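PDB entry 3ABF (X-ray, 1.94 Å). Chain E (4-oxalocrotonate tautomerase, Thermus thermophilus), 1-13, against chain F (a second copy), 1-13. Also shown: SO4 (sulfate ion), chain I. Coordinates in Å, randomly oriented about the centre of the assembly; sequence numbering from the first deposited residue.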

# COMPACT_ATOMS: atom_id res chain seq x y z
N MET E 1 0.49 -4.12 17.48
CA MET E 1 -0.64 -4.57 16.62
C MET E 1 -0.13 -5.12 15.29
O MET E 1 1.03 -4.97 14.92
N VAL E 2 -1.03 -5.76 14.56
CA VAL E 2 -0.70 -6.35 13.26
C VAL E 2 -1.84 -6.02 12.32
O VAL E 2 -3.01 -6.00 12.72
N VAL E 3 -1.51 -5.72 11.07
CA VAL E 3 -2.53 -5.41 10.09
C VAL E 3 -2.41 -6.41 8.96
O VAL E 3 -1.32 -6.64 8.43
N LEU E 4 -3.52 -7.03 8.61
CA LEU E 4 -3.52 -7.99 7.53
C LEU E 4 -4.39 -7.38 6.44
O LEU E 4 -5.58 -7.11 6.65
N LYS E 5 -3.80 -7.13 5.28
CA LYS E 5 -4.54 -6.57 4.16
C LYS E 5 -4.74 -7.69 3.16
O LYS E 5 -3.78 -8.35 2.74
N VAL E 6 -5.99 -7.91 2.77
CA VAL E 6 -6.29 -8.96 1.82
C VAL E 6 -6.72 -8.32 0.51
O VAL E 6 -7.74 -7.61 0.46
N THR E 7 -5.95 -8.54 -0.55
CA THR E 7 -6.29 -8.01 -1.86
C THR E 7 -6.94 -9.16 -2.62
O THR E 7 -6.34 -10.23 -2.80
N LEU E 8 -8.17 -8.94 -3.05
CA LEU E 8 -8.92 -9.96 -3.76
C LEU E 8 -10.02 -9.32 -4.61
O LEU E 8 -10.49 -8.22 -4.30
N LEU E 9 -10.45 -10.01 -5.66
CA LEU E 9 -11.52 -9.50 -6.51
C LEU E 9 -12.79 -9.30 -5.70
O LEU E 9 -13.07 -10.07 -4.78
N GLU E 10 -13.57 -8.27 -6.03
CA GLU E 10 -14.81 -8.05 -5.31
C GLU E 10 -15.78 -9.16 -5.72
O GLU E 10 -15.53 -9.90 -6.69
N GLY E 11 -16.88 -9.29 -4.98
CA GLY E 11 -17.87 -10.29 -5.34
C GLY E 11 -18.04 -11.45 -4.37
O GLY E 11 -19.01 -12.20 -4.48
N ARG E 12 -17.13 -11.62 -3.43
CA ARG E 12 -17.26 -12.71 -2.47
C ARG E 12 -18.49 -12.49 -1.59
O ARG E 12 -18.86 -11.35 -1.31
N PRO E 13 -19.14 -13.57 -1.15
CA PRO E 13 -20.31 -13.45 -0.28
C PRO E 13 -19.92 -12.84 1.07
O PRO E 13 -18.82 -13.07 1.57
N MET F 1 -6.06 -15.33 -7.97
CA MET F 1 -4.96 -14.93 -7.04
C MET F 1 -5.49 -14.09 -5.89
O MET F 1 -6.41 -13.30 -6.05
N VAL F 2 -4.90 -14.29 -4.71
CA VAL F 2 -5.25 -13.53 -3.53
C VAL F 2 -3.92 -13.16 -2.90
O VAL F 2 -3.00 -13.98 -2.82
N VAL F 3 -3.79 -11.91 -2.48
CA VAL F 3 -2.55 -11.47 -1.88
C VAL F 3 -2.77 -11.02 -0.45
O VAL F 3 -3.57 -10.12 -0.19
N LEU F 4 -2.08 -11.66 0.47
CA LEU F 4 -2.19 -11.29 1.87
C LEU F 4 -0.92 -10.55 2.22
O LEU F 4 0.18 -11.08 2.09
N LYS F 5 -1.07 -9.30 2.64
CA LYS F 5 0.06 -8.49 3.02
C LYS F 5 -0.05 -8.31 4.52
O LYS F 5 -1.06 -7.85 5.04
N VAL F 6 0.99 -8.73 5.23
CA VAL F 6 0.98 -8.60 6.67
C VAL F 6 1.92 -7.45 7.06
O VAL F 6 3.10 -7.45 6.69
N THR F 7 1.39 -6.47 7.78
CA THR F 7 2.22 -5.37 8.24
C THR F 7 2.47 -5.66 9.72
O THR F 7 1.53 -5.79 10.48
N LEU F 8 3.73 -5.80 10.11
CA LEU F 8 4.09 -6.11 11.49
C LEU F 8 5.48 -5.58 11.77
O LEU F 8 6.25 -5.32 10.84
N LEU F 9 5.81 -5.42 13.05
CA LEU F 9 7.11 -4.92 13.45
C LEU F 9 8.17 -5.96 13.13
O LEU F 9 7.93 -7.16 13.30
N GLU F 10 9.32 -5.53 12.62
CA GLU F 10 10.42 -6.46 12.31
C GLU F 10 10.82 -7.19 13.61
O GLU F 10 10.41 -6.80 14.70
N GLY F 11 11.63 -8.24 13.50
CA GLY F 11 12.07 -8.96 14.69
C GLY F 11 11.63 -10.40 14.91
O GLY F 11 12.28 -11.14 15.64
N ARG F 12 10.51 -10.80 14.30
CA ARG F 12 10.01 -12.16 14.47
C ARG F 12 11.00 -13.19 13.96
O ARG F 12 11.64 -13.00 12.93
N PRO F 13 11.16 -14.30 14.69
CA PRO F 13 12.09 -15.35 14.28
C PRO F 13 11.57 -16.07 13.05
O PRO F 13 10.36 -16.14 12.83

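Strands 2-9 of the two copies run antiparallel and pair through residues 3-7, centred on Lys5(E) and Lys5(F), so most contacts made near one end of the chain E strand recur, with small differences, near the other. At the start of chain E, water 1 accepts from Leu9(F) N and Arg12(F) NH1 and donates to Met1(E) O (2.9 Å), linking the start of chain E to Leu9(F) and Arg12(F). Val2(E), chi1 t, places CG1 3.7 Å from Val6(F) CG1 and 4.4 Å from Leu8(F) CB, while its CG2 lies 4.4 Å from Arg12(F) NH2. Val3(E), also t, faces the same side of the sheet as its partner Thr7(F), their CB atoms 4.2 Å apart; Val3(E) O accepts from Thr7(F) N at 2.8 Å. Leu4(E) turns to the other, apolar side, where its m rotamer brings CD2 within 3.7 Å of Val6(F) CG2.

At the centre, Lys5(E) N donates to Lys5(F) O (2.8 Å). Both lysine side chains are fully extended, all four chi angles t, and project side by side from the same face, with Lys5(E) NZ and Lys5(F) NZ 4.6 Å apart. A sulfate ion, probably from the crystallisation liquor, offsets these like charges: Lys5(F) NZ donates to its O2 at 2.7 Å, and Lys5(E) NZ makes a weak bond to its O4 at 3.0 Å.

Val6(E), t, returns to the apolar side, with CG2 3.6 Å from Leu4(F) CD2 and CG1 3.9 Å from Val2(F) CG1. Thr7(E), m, shares the lysine face; water 2 bridges its OG1 (2.6 Å) to Val3(F) O (3.0 Å). Leu8(E), p and t, points sideways, its CB 4.3 Å from Val2(F) CG2. Beyond the strand, the CA-to-CB bond of Arg12(E) points toward chain F; chi1 is between wells at -101°, with chi2 p and chi3 t. NH1 donates to Leu9(E) O (3.3 Å) and to water 3, which donates to Met1(F) O, while NH2 approaches Val2(F) CG2 at 4.1 Å.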

# COMPACT_ATOMS: atom_id res chain seq x y z
CB MET E 1 -1.59 -3.42 16.33
CG MET E 1 -1.07 -2.41 15.33
SD MET E 1 -2.38 -1.83 14.22
CE MET E 1 -1.46 -0.76 13.13
CB VAL E 2 -0.55 -7.88 13.37
CG1 VAL E 2 -0.19 -8.48 12.01
CG2 VAL E 2 0.54 -8.22 14.39
CB VAL E 3 -2.37 -3.97 9.52
CG1 VAL E 3 -3.46 -3.69 8.48
CG2 VAL E 3 -2.45 -2.96 10.64
CB LEU E 4 -4.13 -9.31 7.99
CG LEU E 4 -3.46 -9.99 9.18
CD1 LEU E 4 -4.47 -10.83 9.94
CD2 LEU E 4 -2.31 -10.85 8.68
CB LYS E 5 -3.74 -5.44 3.52
CG LYS E 5 -4.40 -4.78 2.31
CD LYS E 5 -3.37 -3.82 1.68
CE LYS E 5 -3.93 -2.98 0.55
NZ LYS E 5 -2.89 -1.97 0.15
CB VAL E 6 -7.43 -9.87 2.32
CG1 VAL E 6 -7.65 -11.01 1.35
CG2 VAL E 6 -7.12 -10.40 3.73
CB THR E 7 -5.04 -7.52 -2.61
OG1 THR E 7 -4.48 -6.41 -1.88
CG2 THR E 7 -5.39 -7.05 -4.03
CB LEU E 8 -9.58 -10.91 -2.75
CG LEU E 8 -10.81 -10.37 -2.00
CD1 LEU E 8 -11.32 -11.43 -1.06
CD2 LEU E 8 -10.48 -9.09 -1.22
CB LEU E 9 -11.81 -10.48 -7.65
CG LEU E 9 -11.00 -10.25 -8.92
CD1 LEU E 9 -11.21 -11.41 -9.89
CD2 LEU E 9 -11.43 -8.94 -9.56
CB GLU E 10 -15.39 -6.67 -5.65
CG GLU E 10 -15.75 -6.51 -7.11
CD GLU E 10 -16.34 -5.15 -7.44
OE1 GLU E 10 -16.64 -4.93 -8.62
OE2 GLU E 10 -16.50 -4.30 -6.54
CB ARG E 12 -16.02 -12.81 -1.59
CG ARG E 12 -15.06 -13.91 -1.99
CD ARG E 12 -14.31 -13.59 -3.26
NE ARG E 12 -13.26 -14.58 -3.50
CZ ARG E 12 -12.19 -14.35 -4.25
NH1 ARG E 12 -12.02 -13.17 -4.83
NH2 ARG E 12 -11.28 -15.30 -4.41
CB PRO E 13 -20.79 -14.89 -0.13
CG PRO E 13 -20.28 -15.56 -1.38
CD PRO E 13 -18.90 -14.97 -1.52
CB MET F 1 -3.89 -14.12 -7.79
CG MET F 1 -2.75 -13.62 -6.90
SD MET F 1 -1.56 -12.53 -7.75
CE MET F 1 -2.38 -10.91 -7.65
CB VAL F 2 -6.06 -14.35 -2.53
CG1 VAL F 2 -6.26 -13.55 -1.24
CG2 VAL F 2 -7.43 -14.66 -3.12
CB VAL F 3 -1.93 -10.30 -2.66
CG1 VAL F 3 -0.60 -9.91 -2.02
CG2 VAL F 3 -1.73 -10.68 -4.12
CB LEU F 4 -2.32 -12.52 2.74
CG LEU F 4 -3.52 -13.41 2.40
CD1 LEU F 4 -3.16 -14.87 2.60
CD2 LEU F 4 -4.69 -13.02 3.28
CB LYS F 5 -0.01 -7.13 2.33
CG LYS F 5 1.16 -6.19 2.60
CD LYS F 5 0.80 -4.83 2.02
CE LYS F 5 1.86 -3.80 2.23
NZ LYS F 5 1.39 -2.52 1.62
CB VAL F 6 1.51 -9.87 7.34
CG1 VAL F 6 1.28 -9.77 8.85
CG2 VAL F 6 0.82 -11.11 6.73
CB THR F 7 1.53 -4.02 8.05
OG1 THR F 7 1.36 -3.78 6.64
CG2 THR F 7 2.38 -2.90 8.64
CB LEU F 8 4.07 -7.63 11.74
CG LEU F 8 5.22 -8.49 11.16
CD1 LEU F 8 5.01 -9.94 11.55
CD2 LEU F 8 5.27 -8.36 9.64
CB LEU F 9 7.09 -4.62 14.97
CG LEU F 9 8.19 -3.70 15.51
CD1 LEU F 9 8.17 -2.39 14.75
CD2 LEU F 9 7.99 -3.46 17.01
CB GLU F 10 11.64 -5.68 11.78
CG GLU F 10 12.40 -4.99 12.93
CD GLU F 10 13.45 -3.98 12.48
OE1 GLU F 10 14.05 -4.19 11.41
OE2 GLU F 10 13.69 -3.00 13.23
CB ARG F 12 8.67 -12.34 13.75
CG ARG F 12 7.45 -12.23 14.67
CD ARG F 12 7.18 -10.79 15.08
NE ARG F 12 5.93 -10.66 15.84
CZ ARG F 12 5.23 -9.54 15.92
NH1 ARG F 12 5.66 -8.44 15.29
NH2 ARG F 12 4.10 -9.50 16.62
CB PRO F 13 12.15 -16.25 15.51
CG PRO F 13 10.75 -16.19 16.01
CD PRO F 13 10.44 -14.70 15.92
S SO4 I . -0.30 -2.63 -1.89
O1 SO4 I . -0.80 -3.93 -1.44
O2 SO4 I . 0.27 -1.91 -0.74
O3 SO4 I . 0.74 -2.81 -2.90
O4 SO4 I . -1.42 -1.86 -2.46
O HOH W 1 3.77 -5.82 15.02
O HOH W 2 -2.84 -7.19 0.02
O HOH W 3 -9.16 -12.81 -6.05